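Local atomic coordinates of hydrolase, putative (Plasmodium vivax, PDB entry 2B30), a protein that is of unknown function but, as a putative HAD-superfamily Cof-like hydrolase that binds calcium in the crystal, probably acts as a metal-dependent phosphatase. Residues Thr68-Val73 / Tyr160-Ser165; Val102-Gly107 / Lys234-Ser239; Leu280-Arg285 / Val289-Lys294. One frame throughout, in Å; residues are numbered along the deposited sequence.

Contact 1 (Thr68-Val73 / Tyr160-Ser165); sequences TGRSKV and YSENRS
Arg70 reaches from 68-73 to two acceptors on 160-165, and nearly everything in the contact passes through its guanidinium. The charged part is a salt bridge of Arg70 NE with Glu162 OE2 at 3.2 Å; as a hydrogen bond it is weak, the N-H pointing well off the oxygen (121°), and the carboxylate is turned 39° from the guanidinium plane. The other bond goes to an uncharged acceptor: Arg70 NH2 donates to Tyr160 O over 2.6 Å, with that oxygen lying somewhat out of the guanidinium plane. The Arg70 chain is bent at chi3 (84°), which turns its head toward both acceptors. Water gives a third link, accepting from Ser71 N and donating to Glu162 OE2, so this one oxygen meets both the arginine and the water. Nonpolar contact is slight: Tyr160 CB sits over one face of the guanidinium, 3.7 Å from Arg70 NH1, and the phenol ring leads away, its plane almost perpendicular to the guanidinium. NH1 is held in turn by a salt bridge to Asp35, a calcium ligand, while Phe39 makes a cation-pi contact with Arg70, which therefore joins the metal site to the facing loop. Residues 68-73 run from core strand 63-67 into helix 72-79, with Ser71 as its N-cap; 160-165 leads from helix 155-160 to strand 166-168 at the edge of the six-stranded sheet, consistent with a C2-type HAD cap.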
ATOM      1  N   THR A  68       2.939  -6.110 -13.868  1.00 39.90           N
ATOM      2  CA  THR A  68       4.291  -5.753 -14.285  1.00 38.53           C
ATOM      3  C   THR A  68       4.493  -4.267 -14.483  1.00 36.04           C
ATOM      4  O   THR A  68       3.531  -3.508 -14.594  1.00 34.21           O
ATOM      5  CB  THR A  68       4.652  -6.450 -15.607  1.00 38.90           C
ATOM      6  OG1 THR A  68       6.043  -6.238 -15.917  1.00 38.91           O
ATOM      7  CG2 THR A  68       3.760  -5.931 -16.749  1.00 38.79           C
ATOM      8  N   GLY A  69       5.769  -3.880 -14.547  1.00 35.12           N
ATOM      9  CA  GLY A  69       6.172  -2.530 -14.920  1.00 34.81           C
ATOM     10  C   GLY A  69       6.034  -2.250 -16.406  1.00 34.71           C
ATOM     11  O   GLY A  69       6.031  -1.102 -16.817  1.00 37.55           O
ATOM     12  N   ARG A  70       5.923  -3.293 -17.217  1.00 34.61           N
ATOM     13  CA  ARG A  70       5.790  -3.129 -18.655  1.00 36.16           C
ATOM     14  C   ARG A  70       4.380  -2.732 -19.055  1.00 38.89           C
ATOM     15  O   ARG A  70       3.456  -2.756 -18.243  1.00 39.94           O
ATOM     16  CB  ARG A  70       6.218  -4.410 -19.371  1.00 37.16           C
ATOM     17  CG  ARG A  70       7.716  -4.607 -19.316  1.00 41.01           C
ATOM     18  CD  ARG A  70       8.165  -6.044 -19.496  1.00 45.99           C
ATOM     19  NE  ARG A  70       8.271  -6.393 -20.908  1.00 49.95           N
ATOM     20  CZ  ARG A  70       9.151  -7.249 -21.434  1.00 48.31           C
ATOM     21  NH1 ARG A  70      10.040  -7.892 -20.694  1.00 44.11           N
ATOM     22  NH2 ARG A  70       9.132  -7.464 -22.735  1.00 52.39           N
ATOM     23  N   SER A  71       4.232  -2.342 -20.316  1.00 41.28           N
ATOM     24  CA  SER A  71       2.938  -2.015 -20.888  1.00 41.64           C
ATOM     25  C   SER A  71       2.319  -3.310 -21.376  1.00 39.44           C
ATOM     26  O   SER A  71       3.014  -4.324 -21.433  1.00 39.36           O
ATOM     27  CB  SER A  71       3.124  -1.051 -22.055  1.00 43.67           C
ATOM     28  OG  SER A  71       3.809  -1.684 -23.129  1.00 51.24           O
ATOM     29  N   LYS A  72       1.030  -3.283 -21.733  1.00 38.62           N
ATOM     30  CA  LYS A  72       0.345  -4.486 -22.257  1.00 38.68           C
ATOM     31  C   LYS A  72       1.017  -4.965 -23.534  1.00 36.94           C
ATOM     32  O   LYS A  72       1.452  -6.108 -23.609  1.00 35.34           O
ATOM     33  CB  LYS A  72      -1.154  -4.245 -22.518  1.00 38.10           C
ATOM     34  CG  LYS A  72      -1.898  -5.476 -23.074  1.00 38.51           C
ATOM     35  CD  LYS A  72      -3.443  -5.347 -22.986  1.00 40.59           C
ATOM     36  CE  LYS A  72      -4.019  -4.379 -24.011  1.00 42.74           C
ATOM     37  NZ  LYS A  72      -3.572  -4.683 -25.405  1.00 45.56           N
ATOM     38  N   VAL A  73       1.110  -4.072 -24.519  1.00 37.48           N
ATOM     39  CA  VAL A  73       1.712  -4.396 -25.816  1.00 39.02           C
ATOM     40  C   VAL A  73       3.165  -4.845 -25.657  1.00 38.97           C
ATOM     41  O   VAL A  73       3.654  -5.650 -26.435  1.00 39.23           O
ATOM     42  CB  VAL A  73       1.648  -3.207 -26.829  1.00 38.42           C
ATOM     43  CG1 VAL A  73       0.213  -2.842 -27.149  1.00 38.62           C
ATOM     44  CG2 VAL A  73       2.399  -1.987 -26.311  1.00 41.20           C
ATOM     45  N   TYR A 160      14.599  -6.915 -24.211  1.00 50.74           N
ATOM     46  CA  TYR A 160      13.342  -7.415 -23.631  1.00 48.38           C
ATOM     47  C   TYR A 160      12.311  -7.910 -24.648  1.00 48.03           C
ATOM     48  O   TYR A 160      11.169  -8.141 -24.285  1.00 46.28           O
ATOM     49  CB  TYR A 160      12.726  -6.343 -22.715  1.00 47.21           C
ATOM     50  CG  TYR A 160      13.626  -5.959 -21.553  1.00 44.22           C
ATOM     51  CD1 TYR A 160      13.655  -6.718 -20.384  1.00 43.94           C
ATOM     52  CD2 TYR A 160      14.457  -4.846 -21.630  1.00 43.81           C
ATOM     53  CE1 TYR A 160      14.493  -6.371 -19.305  1.00 44.37           C
ATOM     54  CE2 TYR A 160      15.290  -4.486 -20.563  1.00 47.49           C
ATOM     55  CZ  TYR A 160      15.312  -5.256 -19.403  1.00 46.86           C
ATOM     56  OH  TYR A 160      16.154  -4.905 -18.362  1.00 45.59           O
ATOM     57  N   SER A 161      12.716  -8.100 -25.905  1.00 48.78           N
ATOM     58  CA  SER A 161      11.838  -8.674 -26.944  1.00 48.90           C
ATOM     59  C   SER A 161      10.529  -7.896 -27.151  1.00 49.25           C
ATOM     60  O   SER A 161       9.490  -8.489 -27.452  1.00 48.62           O
ATOM     61  CB  SER A 161      11.511 -10.138 -26.628  1.00 48.63           C
ATOM     62  OG  SER A 161      12.659 -10.844 -26.203  1.00 47.97           O
ATOM     63  N   GLU A 162      10.593  -6.577 -26.975  1.00 49.16           N
ATOM     64  CA  GLU A 162       9.474  -5.687 -27.239  1.00 48.45           C
ATOM     65  C   GLU A 162       9.607  -5.140 -28.650  1.00 48.28           C
ATOM     66  O   GLU A 162      10.543  -5.495 -29.377  1.00 48.24           O
ATOM     67  CB  GLU A 162       9.467  -4.527 -26.243  1.00 48.27           C
ATOM     68  CG  GLU A 162       8.992  -4.901 -24.856  1.00 48.46           C
ATOM     69  CD  GLU A 162       8.505  -3.704 -24.041  1.00 48.34           C
ATOM     70  OE1 GLU A 162       8.324  -2.608 -24.614  1.00 46.57           O
ATOM     71  OE2 GLU A 162       8.292  -3.865 -22.818  1.00 47.93           O
ATOM     72  N   ASN A 163       8.656  -4.291 -29.037  1.00 48.08           N
ATOM     73  CA  ASN A 163       8.770  -3.509 -30.265  1.00 48.27           C
ATOM     74  C   ASN A 163       9.707  -2.352 -30.008  1.00 46.22           C
ATOM     75  O   ASN A 163       9.836  -1.917 -28.875  1.00 48.32           O
ATOM     76  CB  ASN A 163       7.402  -2.999 -30.733  1.00 49.58           C
ATOM     77  CG  ASN A 163       6.544  -4.106 -31.338  1.00 53.06           C
ATOM     78  OD1 ASN A 163       6.096  -4.011 -32.483  1.00 57.14           O
ATOM     79  ND2 ASN A 163       6.329  -5.167 -30.576  1.00 52.76           N
ATOM     80  N   ARG A 164      10.371  -1.870 -31.053  1.00 45.30           N
ATOM     81  CA  ARG A 164      11.299  -0.742 -30.937  1.00 43.42           C
ATOM     82  C   ARG A 164      10.590   0.555 -30.503  1.00 40.33           C
ATOM     83  O   ARG A 164       9.450   0.808 -30.881  1.00 39.89           O
ATOM     84  CB  ARG A 164      12.030  -0.525 -32.274  1.00 43.95           C
ATOM     85  N   SER A 165      11.269   1.366 -29.706  1.00 38.27           N
ATOM     86  CA  SER A 165      10.728   2.660 -29.292  1.00 39.05           C
ATOM     87  C   SER A 165      10.692   3.620 -30.471  1.00 38.71           C
ATOM     88  O   SER A 165      11.548   3.550 -31.349  1.00 37.57           O
ATOM     89  CB  SER A 165      11.595   3.296 -28.186  1.00 39.67           C
ATOM     90  OG  SER A 165      11.696   2.467 -27.042  1.00 40.20           O
TER
HETATM   91  O   HOH W   1       6.786  -1.980 -21.577  1.00 36.54           O

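Contact 2 (Val102-Gly107 / Lys234-Ser239); sequences VYDQIG and KHYNIS
Tyr236 points its phenol end-on at the turn 104-107, and its OH accepts the backbone N-H of Gln105 at 2.9 Å with a fairly straight angle of 157°. That nitrogen lies at the ring edge, near the ring plane. Gln105 CB flanks the same oxygen, and Asp104 CB meets it at 3.5 Å, the aspartate side chain crossing the tyrosine at about a right angle. His235 sets CD2 of its ring over one face of Tyr236, 3.7 Å above that plane and toward the rim. With CG trans to the backbone N (chi1 -166°), His235 also brings NE2 to 3.3 Å from Asp104 OD2, its ring turned 55° from the carboxylate. Each segment takes in the end of a regular element: Asp104 to Gly107 is a type I turn in the beta hairpin of 101-103 and 109-112, and helix 225-235 finishes in a Schellman motif with Asn237 at C-prime. Asp104 itself looks back into its own turn, where OD1 accepts from Tyr108 N and, weakly, from Ile106 N. Met63, at the start of strand 63-67, touches both Gln105 and Tyr236, while Leu110 of the hairpin packs on His235. Lys234, on the same helix end, packs on Tyr231 of the second subunit.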
ATOM      1  N   VAL A 102      -4.681  -0.359 -15.787  1.00 35.45           N
ATOM      2  CA  VAL A 102      -5.364  -1.610 -15.446  1.00 35.53           C
ATOM      3  C   VAL A 102      -6.494  -1.910 -16.429  1.00 34.48           C
ATOM      4  O   VAL A 102      -7.331  -1.045 -16.688  1.00 36.19           O
ATOM      5  CB  VAL A 102      -5.959  -1.547 -14.024  1.00 35.24           C
ATOM      6  CG1 VAL A 102      -6.613  -2.870 -13.661  1.00 37.20           C
ATOM      7  CG2 VAL A 102      -4.892  -1.184 -13.013  1.00 34.34           C
ATOM      8  N   TYR A 103      -6.510  -3.129 -16.966  1.00 32.40           N
ATOM      9  CA  TYR A 103      -7.563  -3.572 -17.878  1.00 32.98           C
ATOM     10  C   TYR A 103      -8.361  -4.709 -17.267  1.00 32.56           C
ATOM     11  O   TYR A 103      -7.786  -5.615 -16.649  1.00 32.26           O
ATOM     12  CB  TYR A 103      -6.971  -4.051 -19.195  1.00 33.28           C
ATOM     13  CG  TYR A 103      -6.254  -2.972 -19.960  1.00 35.03           C
ATOM     14  CD1 TYR A 103      -6.944  -1.902 -20.507  1.00 37.29           C
ATOM     15  CD2 TYR A 103      -4.883  -3.027 -20.148  1.00 39.10           C
ATOM     16  CE1 TYR A 103      -6.277  -0.908 -21.211  1.00 37.64           C
ATOM     17  CE2 TYR A 103      -4.211  -2.038 -20.854  1.00 38.82           C
ATOM     18  CZ  TYR A 103      -4.912  -0.993 -21.378  1.00 35.72           C
ATOM     19  OH  TYR A 103      -4.240  -0.029 -22.061  1.00 37.73           O
ATOM     20  N   ASP A 104      -9.682  -4.673 -17.432  1.00 31.40           N
ATOM     21  CA  ASP A 104     -10.501  -5.816 -17.012  1.00 32.74           C
ATOM     22  C   ASP A 104     -10.441  -6.889 -18.097  1.00 33.91           C
ATOM     23  O   ASP A 104      -9.813  -6.684 -19.144  1.00 32.91           O
ATOM     24  CB  ASP A 104     -11.946  -5.419 -16.612  1.00 31.64           C
ATOM     25  CG  ASP A 104     -12.841  -5.010 -17.792  1.00 30.66           C
ATOM     26  OD1 ASP A 104     -12.425  -4.948 -18.970  1.00 30.78           O
ATOM     27  OD2 ASP A 104     -14.012  -4.728 -17.510  1.00 28.03           O
ATOM     28  N   GLN A 105     -11.072  -8.030 -17.837  1.00 34.97           N
ATOM     29  CA  GLN A 105     -11.009  -9.176 -18.748  1.00 37.45           C
ATOM     30  C   GLN A 105     -11.464  -8.833 -20.182  1.00 38.91           C
ATOM     31  O   GLN A 105     -10.963  -9.399 -21.155  1.00 39.91           O
ATOM     32  CB  GLN A 105     -11.865 -10.300 -18.175  1.00 37.83           C
ATOM     33  CG  GLN A 105     -11.798 -11.608 -18.907  1.00 36.16           C
ATOM     34  CD  GLN A 105     -12.256 -12.724 -18.020  1.00 35.95           C
ATOM     35  OE1 GLN A 105     -13.304 -12.628 -17.379  1.00 37.89           O
ATOM     36  NE2 GLN A 105     -11.465 -13.786 -17.947  1.00 35.63           N
ATOM     37  N   ILE A 106     -12.399  -7.896 -20.294  1.00 38.28           N
ATOM     38  CA  ILE A 106     -12.973  -7.491 -21.576  1.00 39.32           C
ATOM     39  C   ILE A 106     -12.159  -6.377 -22.271  1.00 39.33           C
ATOM     40  O   ILE A 106     -12.369  -6.101 -23.456  1.00 40.74           O
ATOM     41  CB  ILE A 106     -14.442  -7.022 -21.358  1.00 39.92           C
ATOM     42  CG1 ILE A 106     -15.269  -8.146 -20.722  1.00 42.03           C
ATOM     43  CG2 ILE A 106     -15.076  -6.611 -22.637  1.00 42.21           C
ATOM     44  CD1 ILE A 106     -15.182  -9.487 -21.444  1.00 42.67           C
ATOM     45  N   GLY A 107     -11.237  -5.742 -21.545  1.00 36.70           N
ATOM     46  CA  GLY A 107     -10.432  -4.654 -22.101  1.00 34.79           C
ATOM     47  C   GLY A 107     -10.885  -3.247 -21.737  1.00 34.35           C
ATOM     48  O   GLY A 107     -10.477  -2.296 -22.386  1.00 32.65           O
ATOM     49  N   LYS A 234     -11.906  -5.540  -6.586  1.00 35.03           N
ATOM     50  CA  LYS A 234     -13.180  -4.853  -6.412  1.00 37.73           C
ATOM     51  C   LYS A 234     -14.113  -5.122  -7.586  1.00 37.29           C
ATOM     52  O   LYS A 234     -15.294  -5.411  -7.388  1.00 36.22           O
ATOM     53  CB  LYS A 234     -12.967  -3.344  -6.237  1.00 38.91           C
ATOM     54  CG  LYS A 234     -12.447  -2.961  -4.856  1.00 43.89           C
ATOM     55  CD  LYS A 234     -13.582  -2.828  -3.843  1.00 49.72           C
ATOM     56  CE  LYS A 234     -14.221  -1.443  -3.911  1.00 54.25           C
ATOM     57  NZ  LYS A 234     -15.472  -1.326  -3.108  1.00 54.32           N
ATOM     58  N   HIS A 235     -13.573  -5.039  -8.802  1.00 37.07           N
ATOM     59  CA  HIS A 235     -14.373  -5.216 -10.013  1.00 37.65           C
ATOM     60  C   HIS A 235     -15.015  -6.612 -10.071  1.00 36.46           C
ATOM     61  O   HIS A 235     -16.158  -6.750 -10.516  1.00 35.94           O
ATOM     62  CB  HIS A 235     -13.521  -4.956 -11.263  1.00 38.14           C
ATOM     63  CG  HIS A 235     -14.318  -4.791 -12.524  1.00 40.67           C
ATOM     64  ND1 HIS A 235     -15.083  -3.675 -12.782  1.00 44.39           N
ATOM     65  CD2 HIS A 235     -14.448  -5.595 -13.607  1.00 41.84           C
ATOM     66  CE1 HIS A 235     -15.665  -3.804 -13.963  1.00 45.44           C
ATOM     67  NE2 HIS A 235     -15.295  -4.960 -14.484  1.00 43.74           N
ATOM     68  N   TYR A 236     -14.284  -7.625  -9.609  1.00 32.83           N
ATOM     69  CA  TYR A 236     -14.735  -9.002  -9.683  1.00 32.03           C
ATOM     70  C   TYR A 236     -15.032  -9.585  -8.311  1.00 30.73           C
ATOM     71  O   TYR A 236     -15.184 -10.783  -8.176  1.00 27.13           O
ATOM     72  CB  TYR A 236     -13.672  -9.861 -10.376  1.00 31.86           C
ATOM     73  CG  TYR A 236     -13.503  -9.540 -11.828  1.00 31.64           C
ATOM     74  CD1 TYR A 236     -14.483  -9.897 -12.751  1.00 32.24           C
ATOM     75  CD2 TYR A 236     -12.368  -8.886 -12.293  1.00 30.37           C
ATOM     76  CE1 TYR A 236     -14.337  -9.608 -14.099  1.00 29.05           C
ATOM     77  CE2 TYR A 236     -12.214  -8.595 -13.649  1.00 29.58           C
ATOM     78  CZ  TYR A 236     -13.200  -8.961 -14.536  1.00 29.00           C
ATOM     79  OH  TYR A 236     -13.062  -8.671 -15.862  1.00 33.94           O
ATOM     80  N   ASN A 237     -15.083  -8.743  -7.290  1.00 33.43           N
ATOM     81  CA  ASN A 237     -15.362  -9.200  -5.922  1.00 35.90           C
ATOM     82  C   ASN A 237     -14.542 -10.437  -5.456  1.00 35.43           C
ATOM     83  O   ASN A 237     -15.053 -11.345  -4.807  1.00 34.57           O
ATOM     84  CB  ASN A 237     -16.863  -9.463  -5.791  1.00 37.46           C
ATOM     85  CG  ASN A 237     -17.297  -9.658  -4.355  1.00 40.70           C
ATOM     86  OD1 ASN A 237     -16.853  -8.939  -3.450  1.00 39.62           O
ATOM     87  ND2 ASN A 237     -18.161 -10.652  -4.132  1.00 42.58           N
ATOM     88  N   ILE A 238     -13.265 -10.455  -5.799  1.00 36.34           N
ATOM     89  CA  ILE A 238     -12.359 -11.528  -5.405  1.00 35.61           C
ATOM     90  C   ILE A 238     -11.683 -11.129  -4.107  1.00 35.34           C
ATOM     91  O   ILE A 238     -11.129 -10.044  -4.015  1.00 37.13           O
ATOM     92  CB  ILE A 238     -11.301 -11.738  -6.489  1.00 35.88           C
ATOM     93  CG1 ILE A 238     -11.986 -12.262  -7.751  1.00 38.36           C
ATOM     94  CG2 ILE A 238     -10.206 -12.684  -6.022  1.00 38.27           C
ATOM     95  CD1 ILE A 238     -11.035 -12.515  -8.914  1.00 40.58           C
ATOM     96  N   SER A 239     -11.729 -11.996  -3.105  1.00 35.34           N
ATOM     97  CA  SER A 239     -11.149 -11.682  -1.800  1.00 36.61           C
ATOM     98  C   SER A 239      -9.643 -11.995  -1.775  1.00 33.99           C
ATOM     99  O   SER A 239      -9.153 -12.745  -2.601  1.00 34.79           O
ATOM    100  CB  SER A 239     -11.881 -12.459  -0.708  1.00 37.27           C
ATOM    101  OG  SER A 239     -11.560 -13.840  -0.786  1.00 44.62           O
TER

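Contact 3 (Leu280-Arg285 / Val289-Lys294); sequences LPVSHR and VAYLLK
Leu280 opens the contact by splitting its methyls between two helix residues: CD2 comes to the edge of the Tyr291 ring, 4.0 Å from CE2, while CD1 meets Leu292 CD2 at 4.2 Å, those two leucines crossing at about a right angle. Pro281 follows with its ring atoms at the far end of the tyrosine. Its CD lies 3.7 Å from Tyr291 CE2 and its CG 3.4 Å from Tyr291 OH, so the proline runs across the phenol end of the side chain. Val282 then closes on the root of the same ring, CG1 resting 3.7 Å from Tyr291 CG and about as near CB. With CG trans to the backbone N (chi1 174°), the Tyr291 ring stands out from the helix and meets all three. Past Val282 the chain turns off: Ser283 faces away from the helix and bonds through OG to Glu286. The contact is apolar and belongs to the Rossmann-like HAD core, where edge strand 278-279 leads through this loop into the last helix. Helix 18-21 adds Val18 against Leu280, Pro281 and Tyr291. Val246 of the central strand 243-247 touches Leu280 and Leu292, and another flank of helix 288-297 lies on helix 48-60.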
ATOM      1  N   LEU A 280      10.213 -20.070  -3.510  1.00 34.04           N
ATOM      2  CA  LEU A 280      10.141 -21.294  -4.305  1.00 35.50           C
ATOM      3  C   LEU A 280      11.514 -21.980  -4.361  1.00 37.37           C
ATOM      4  O   LEU A 280      12.548 -21.323  -4.346  1.00 40.04           O
ATOM      5  CB  LEU A 280       9.608 -20.998  -5.714  1.00 33.43           C
ATOM      6  CG  LEU A 280       8.138 -20.548  -5.805  1.00 31.00           C
ATOM      7  CD1 LEU A 280       7.825 -19.992  -7.181  1.00 29.51           C
ATOM      8  CD2 LEU A 280       7.178 -21.679  -5.492  1.00 31.52           C
ATOM      9  N   PRO A 281      11.534 -23.314  -4.414  1.00 40.33           N
ATOM     10  CA  PRO A 281      12.815 -24.000  -4.535  1.00 40.59           C
ATOM     11  C   PRO A 281      13.376 -23.948  -5.953  1.00 43.30           C
ATOM     12  O   PRO A 281      14.470 -24.448  -6.201  1.00 44.81           O
ATOM     13  CB  PRO A 281      12.458 -25.439  -4.169  1.00 39.26           C
ATOM     14  CG  PRO A 281      11.072 -25.597  -4.629  1.00 37.93           C
ATOM     15  CD  PRO A 281      10.409 -24.269  -4.368  1.00 41.51           C
ATOM     16  N   VAL A 282      12.635 -23.342  -6.874  1.00 44.45           N
ATOM     17  CA  VAL A 282      12.993 -23.374  -8.274  1.00 45.39           C
ATOM     18  C   VAL A 282      13.032 -21.932  -8.804  1.00 45.29           C
ATOM     19  O   VAL A 282      12.330 -21.056  -8.296  1.00 46.50           O
ATOM     20  CB  VAL A 282      11.997 -24.308  -9.022  1.00 47.02           C
ATOM     21  CG1 VAL A 282      10.671 -23.604  -9.289  1.00 49.11           C
ATOM     22  CG2 VAL A 282      12.588 -24.847 -10.299  1.00 48.13           C
ATOM     23  N   SER A 283      13.888 -21.678  -9.791  1.00 44.66           N
ATOM     24  CA  SER A 283      14.083 -20.321 -10.309  1.00 44.27           C
ATOM     25  C   SER A 283      13.285 -20.101 -11.595  1.00 44.03           C
ATOM     26  O   SER A 283      12.720 -21.045 -12.166  1.00 42.43           O
ATOM     27  CB  SER A 283      15.568 -20.048 -10.545  1.00 43.30           C
ATOM     28  OG  SER A 283      16.102 -20.972 -11.462  1.00 44.70           O
ATOM     29  N   HIS A 284      13.230 -18.849 -12.040  1.00 43.04           N
ATOM     30  CA  HIS A 284      12.412 -18.504 -13.196  1.00 43.72           C
ATOM     31  C   HIS A 284      12.804 -19.252 -14.468  1.00 46.03           C
ATOM     32  O   HIS A 284      11.921 -19.685 -15.209  1.00 45.85           O
ATOM     33  CB  HIS A 284      12.353 -16.994 -13.424  1.00 41.91           C
ATOM     34  CG  HIS A 284      13.659 -16.373 -13.800  1.00 43.03           C
ATOM     35  ND1 HIS A 284      14.869 -16.810 -13.305  1.00 45.03           N
ATOM     36  CD2 HIS A 284      13.938 -15.320 -14.601  1.00 41.78           C
ATOM     37  CE1 HIS A 284      15.839 -16.063 -13.800  1.00 41.90           C
ATOM     38  NE2 HIS A 284      15.301 -15.151 -14.590  1.00 43.31           N
ATOM     39  N   ARG A 285      14.102 -19.446 -14.709  1.00 48.30           N
ATOM     40  CA  ARG A 285      14.538 -20.225 -15.886  1.00 51.09           C
ATOM     41  C   ARG A 285      14.286 -21.730 -15.723  1.00 48.76           C
ATOM     42  O   ARG A 285      14.072 -22.437 -16.699  1.00 47.06           O
ATOM     43  CB  ARG A 285      16.009 -19.962 -16.212  1.00 52.24           C
ATOM     44  CG  ARG A 285      16.999 -20.621 -15.275  1.00 54.20           C
ATOM     45  CD  ARG A 285      18.410 -20.094 -15.525  1.00 55.70           C
ATOM     46  NE  ARG A 285      18.658 -18.818 -14.854  1.00 57.25           N
ATOM     47  CZ  ARG A 285      18.806 -18.669 -13.536  1.00 60.34           C
ATOM     48  NH1 ARG A 285      18.713 -19.716 -12.713  1.00 60.87           N
ATOM     49  NH2 ARG A 285      19.041 -17.457 -13.031  1.00 60.72           N
ATOM     50  N   VAL A 289       6.963 -20.577 -12.453  1.00 39.41           N
ATOM     51  CA  VAL A 289       5.521 -20.362 -12.602  1.00 38.47           C
ATOM     52  C   VAL A 289       4.836 -21.697 -12.894  1.00 38.32           C
ATOM     53  O   VAL A 289       3.904 -22.085 -12.203  1.00 38.22           O
ATOM     54  CB  VAL A 289       5.197 -19.358 -13.723  1.00 37.04           C
ATOM     55  CG1 VAL A 289       3.681 -19.195 -13.873  1.00 38.58           C
ATOM     56  CG2 VAL A 289       5.875 -18.011 -13.449  1.00 37.36           C
ATOM     57  N   ALA A 290       5.323 -22.402 -13.911  1.00 40.19           N
ATOM     58  CA  ALA A 290       4.863 -23.769 -14.198  1.00 41.81           C
ATOM     59  C   ALA A 290       4.848 -24.634 -12.929  1.00 41.65           C
ATOM     60  O   ALA A 290       3.841 -25.276 -12.624  1.00 41.46           O
ATOM     61  CB  ALA A 290       5.742 -24.411 -15.276  1.00 41.95           C
ATOM     62  N   TYR A 291       5.958 -24.615 -12.190  1.00 41.02           N
ATOM     63  CA  TYR A 291       6.100 -25.359 -10.931  1.00 40.98           C
ATOM     64  C   TYR A 291       5.029 -25.014  -9.900  1.00 40.30           C
ATOM     65  O   TYR A 291       4.439 -25.904  -9.292  1.00 40.95           O
ATOM     66  CB  TYR A 291       7.485 -25.105 -10.326  1.00 42.49           C
ATOM     67  CG  TYR A 291       7.693 -25.721  -8.954  1.00 44.00           C
ATOM     68  CD1 TYR A 291       8.058 -27.060  -8.820  1.00 42.80           C
ATOM     69  CD2 TYR A 291       7.542 -24.961  -7.794  1.00 44.27           C
ATOM     70  CE1 TYR A 291       8.252 -27.628  -7.570  1.00 42.82           C
ATOM     71  CE2 TYR A 291       7.743 -25.522  -6.539  1.00 44.60           C
ATOM     72  CZ  TYR A 291       8.091 -26.860  -6.434  1.00 44.65           C
ATOM     73  OH  TYR A 291       8.283 -27.437  -5.200  1.00 43.31           O
ATOM     74  N   LEU A 292       4.788 -23.722  -9.704  1.00 38.12           N
ATOM     75  CA  LEU A 292       3.821 -23.268  -8.712  1.00 36.52           C
ATOM     76  C   LEU A 292       2.389 -23.561  -9.152  1.00 36.71           C
ATOM     77  O   LEU A 292       1.593 -24.059  -8.362  1.00 37.84           O
ATOM     78  CB  LEU A 292       4.015 -21.776  -8.435  1.00 36.43           C
ATOM     79  CG  LEU A 292       3.109 -21.047  -7.440  1.00 36.71           C
ATOM     80  CD1 LEU A 292       2.943 -21.808  -6.145  1.00 38.72           C
ATOM     81  CD2 LEU A 292       3.674 -19.664  -7.167  1.00 37.03           C
ATOM     82  N   LEU A 293       2.060 -23.277 -10.408  1.00 36.60           N
ATOM     83  CA  LEU A 293       0.691 -23.500 -10.893  1.00 38.04           C
ATOM     84  C   LEU A 293       0.295 -24.982 -10.825  1.00 39.50           C
ATOM     85  O   LEU A 293      -0.862 -25.302 -10.520  1.00 39.28           O
ATOM     86  CB  LEU A 293       0.502 -22.970 -12.324  1.00 38.29           C
ATOM     87  CG  LEU A 293       0.756 -21.485 -12.620  1.00 39.23           C
ATOM     88  CD1 LEU A 293      -0.005 -21.059 -13.871  1.00 39.18           C
ATOM     89  CD2 LEU A 293       0.379 -20.587 -11.449  1.00 39.07           C
ATOM     90  N   LYS A 294       1.250 -25.875 -11.096  1.00 39.20           N
ATOM     91  CA  LYS A 294       1.013 -27.315 -10.980  1.00 39.16           C
ATOM     92  C   LYS A 294       0.601 -27.682  -9.546  1.00 38.08           C
ATOM     93  O   LYS A 294      -0.341 -28.452  -9.336  1.00 37.47           O
ATOM     94  CB  LYS A 294       2.253 -28.116 -11.416  1.00 38.32           C
TER

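From the N terminus, segment 68-73 leaves the core just after strand 63-67, and the hairpin segment 102-107 follows before either finds its partner. The chain then builds the six-stranded sheet domain; contact 1 closes within it at 160-165, spanning 86 residues. Contact 2 closes later, at 234-239, where the chain has come back to the core, so these two loops cross rather than nest. They also touch, Lys72 CE packing 3.9 Å from Tyr103 CE2. Contact 3 comes in series after both, a short closure over three residues near the C terminus. Contact 1 ties the core to the six-stranded sheet domain, probably the cap, beside the metal; contact 2 pins the hairpin to a helix end, and contact 3 binds the last helix beside edge strand 278-279.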